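PDB 4GOT: methionine-binding lipoprotein metQ from Bacillus subtilis subsp. subtilis, which probably binds methionine and passes it to the membrane permease of the MetNPQ ABC transporter, and also takes part in methionine sulfoxide transport. Local coordinates for residues G82-E87 / E225-K230. Residues are numbered along the deposited sequence; the frame is centred on the assembly and turned at random. Where two conformers were deposited one is given.
Sequences GAVHLE and EVLHSK. With MSE (selenomethionine), chain B.
Leu227 of helix 218-227 sets its CB toward strand 78-86, and its side chain crosses that of Val84 at a slant, CD1 of Leu227 lying 4.0 Å from CG2 of Val84. With CG1 anti to its own backbone N (chi1 -174°), Val84 swings that branch over Leu227 CB while leaving CG2 for the leucine tip; Ile208 of strand 206-211 touches both side chains. One water ties the backbones together, donating to Val84 O at 2.9 Å and to Leu227 O at 2.8 Å. Next along, His228 brings its ring edge to the strand: NE2 reaches Ala83 O at 2.7 Å, near the ring plane, but the N-H is bent to 126° and the bond is weak. Its ND1 is taken by Lys233. Ser229 then N-caps the following helix through Ile232 N, and its OG and N both grip Val226 O. Just past the strand, Glu87 OE1 accepts from the amino N of the bound selenomethionine at 2.9 Å. A glutamine here keeps an oxygen but not the carboxylate, and the ligand's amino group would probably lose the negative charge that faces it and be held less firmly. The strand thus packs against Leu227 and His228 at Ala83 and Val84, and leads at its C-terminal end into the ligand pocket through Glu87, an arrangement characteristic of the two-domain periplasmic-binding-protein fold of the NlpA family.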
loop_
_atom_site.group_PDB
_atom_site.type_symbol
_atom_site.label_atom_id
_atom_site.label_comp_id
_atom_site.label_asym_id
_atom_site.label_seq_id
_atom_site.Cartn_x
_atom_site.Cartn_y
_atom_site.Cartn_z
ATOM N N GLY A 82 -1.469 14.191 -3.664
ATOM C CA GLY A 82 -0.235 14.289 -2.853
ATOM C C GLY A 82 0.042 13.053 -1.980
ATOM O O GLY A 82 -0.879 12.420 -1.434
ATOM N N ALA A 83 1.328 12.737 -1.838
ATOM C CA ALA A 83 1.802 11.639 -0.965
ATOM C C ALA A 83 1.700 12.010 0.552
ATOM O O ALA A 83 1.803 13.179 0.923
ATOM C CB ALA A 83 3.243 11.258 -1.373
ATOM N N VAL A 84 1.489 11.013 1.403
ATOM C CA VAL A 84 1.293 11.170 2.860
ATOM C C VAL A 84 2.284 10.330 3.698
ATOM O O VAL A 84 2.877 10.851 4.661
ATOM C CB VAL A 84 -0.136 10.805 3.308
ATOM C CG1 VAL A 84 -0.342 11.120 4.789
ATOM C CG2 VAL A 84 -1.165 11.522 2.453
ATOM N N HIS A 85 2.419 9.049 3.322
ATOM C CA HIS A 85 3.118 8.023 4.094
ATOM C C HIS A 85 3.570 6.842 3.200
ATOM O O HIS A 85 2.981 6.531 2.160
ATOM C CB HIS A 85 2.259 7.524 5.287
ATOM C CG HIS A 85 1.274 6.445 4.953
ATOM N ND1 HIS A 85 -0.093 6.660 4.919
ATOM C CD2 HIS A 85 1.445 5.124 4.711
ATOM C CE1 HIS A 85 -0.708 5.535 4.620
ATOM N NE2 HIS A 85 0.199 4.586 4.495
ATOM N N LEU A 86 4.605 6.176 3.680
ATOM C CA LEU A 86 5.166 4.954 3.110
ATOM C C LEU A 86 4.927 3.736 4.069
ATOM O O LEU A 86 5.019 3.844 5.322
ATOM C CB LEU A 86 6.695 5.192 2.862
ATOM C CG LEU A 86 7.512 4.059 2.185
ATOM C CD1 LEU A 86 6.930 3.674 0.823
ATOM C CD2 LEU A 86 9.014 4.390 2.080
ATOM N N GLU A 87 4.646 2.575 3.475
ATOM C CA GLU A 87 4.551 1.301 4.209
ATOM C C GLU A 87 5.566 0.296 3.625
ATOM O O GLU A 87 5.249 -0.421 2.696
ATOM C CB GLU A 87 3.142 0.703 4.053
ATOM C CG GLU A 87 2.040 1.474 4.723
ATOM C CD GLU A 87 0.650 0.976 4.323
ATOM O OE1 GLU A 87 0.463 -0.220 3.990
ATOM O OE2 GLU A 87 -0.264 1.819 4.333
ATOM N N GLU A 225 -2.994 19.712 3.906
ATOM C CA GLU A 225 -2.425 20.520 4.980
ATOM C C GLU A 225 -2.421 19.799 6.329
ATOM O O GLU A 225 -1.416 19.746 7.010
ATOM C CB GLU A 225 -3.177 21.844 5.117
ATOM C CG GLU A 225 -2.624 22.966 4.263
ATOM C CD GLU A 225 -3.291 24.329 4.520
ATOM O OE1 GLU A 225 -4.157 24.446 5.428
ATOM O OE2 GLU A 225 -2.950 25.297 3.804
ATOM N N VAL A 226 -3.567 19.294 6.755
ATOM C CA VAL A 226 -3.624 18.545 8.010
ATOM C C VAL A 226 -2.751 17.266 7.977
ATOM O O VAL A 226 -2.028 16.983 8.957
ATOM C CB VAL A 226 -5.073 18.202 8.422
ATOM C CG1 VAL A 226 -5.057 17.280 9.627
ATOM C CG2 VAL A 226 -5.846 19.483 8.739
ATOM N N LEU A 227 -2.781 16.537 6.858
ATOM C CA LEU A 227 -2.041 15.249 6.749
ATOM C C LEU A 227 -0.503 15.441 6.709
ATOM O O LEU A 227 0.292 14.473 6.893
ATOM C CB LEU A 227 -2.500 14.428 5.554
ATOM C CG LEU A 227 -3.926 13.918 5.551
ATOM C CD1 LEU A 227 -4.267 13.272 4.196
ATOM C CD2 LEU A 227 -4.186 12.976 6.715
ATOM N N HIS A 228 -0.092 16.676 6.526
ATOM C CA HIS A 228 1.366 17.017 6.632
ATOM C C HIS A 228 1.680 17.800 7.878
ATOM O O HIS A 228 2.811 18.218 8.053
ATOM C CB HIS A 228 1.857 17.700 5.355
ATOM C CG HIS A 228 1.925 16.734 4.239
ATOM N ND1 HIS A 228 3.023 15.923 4.053
ATOM C CD2 HIS A 228 0.977 16.303 3.364
ATOM C CE1 HIS A 228 2.757 15.057 3.080
ATOM N NE2 HIS A 228 1.518 15.261 2.653
ATOM N N SER A 229 0.692 17.993 8.763
ATOM C CA SER A 229 0.972 18.726 10.036
ATOM C C SER A 229 1.992 17.974 10.921
ATOM O O SER A 229 2.161 16.746 10.801
ATOM C CB SER A 229 -0.321 18.961 10.828
ATOM O OG SER A 229 -0.879 17.747 11.301
ATOM N N LYS A 230 2.638 18.686 11.829
ATOM C CA LYS A 230 3.514 18.029 12.813
ATOM C C LYS A 230 2.701 17.031 13.638
ATOM O O LYS A 230 3.164 15.930 13.868
ATOM C CB LYS A 230 4.241 19.022 13.736
ATOM C CG LYS A 230 5.299 18.356 14.636
ATOM C CD LYS A 230 5.905 19.291 15.672
ATOM C CE LYS A 230 6.842 18.562 16.645
ATOM N NZ LYS A 230 7.915 17.756 15.983
HETATM N N MSE B 300 -1.146 0.405 1.663
HETATM C CA MSE B 300 -0.605 -0.543 0.643
HETATM C C MSE B 300 0.959 -0.531 0.572
HETATM O O MSE B 300 1.493 0.542 0.482
HETATM O OXT MSE B 300 1.714 -1.536 0.552
HETATM C CB MSE B 300 -1.161 -0.147 -0.733
HETATM C CG MSE B 300 -0.967 -1.149 -1.827
HETATM SE SE MSE B 300 -1.518 -0.470 -3.604
HETATM C CE MSE B 300 -3.590 -0.657 -3.346
HETATM O O HOH W 1 2.653 13.073 6.442
#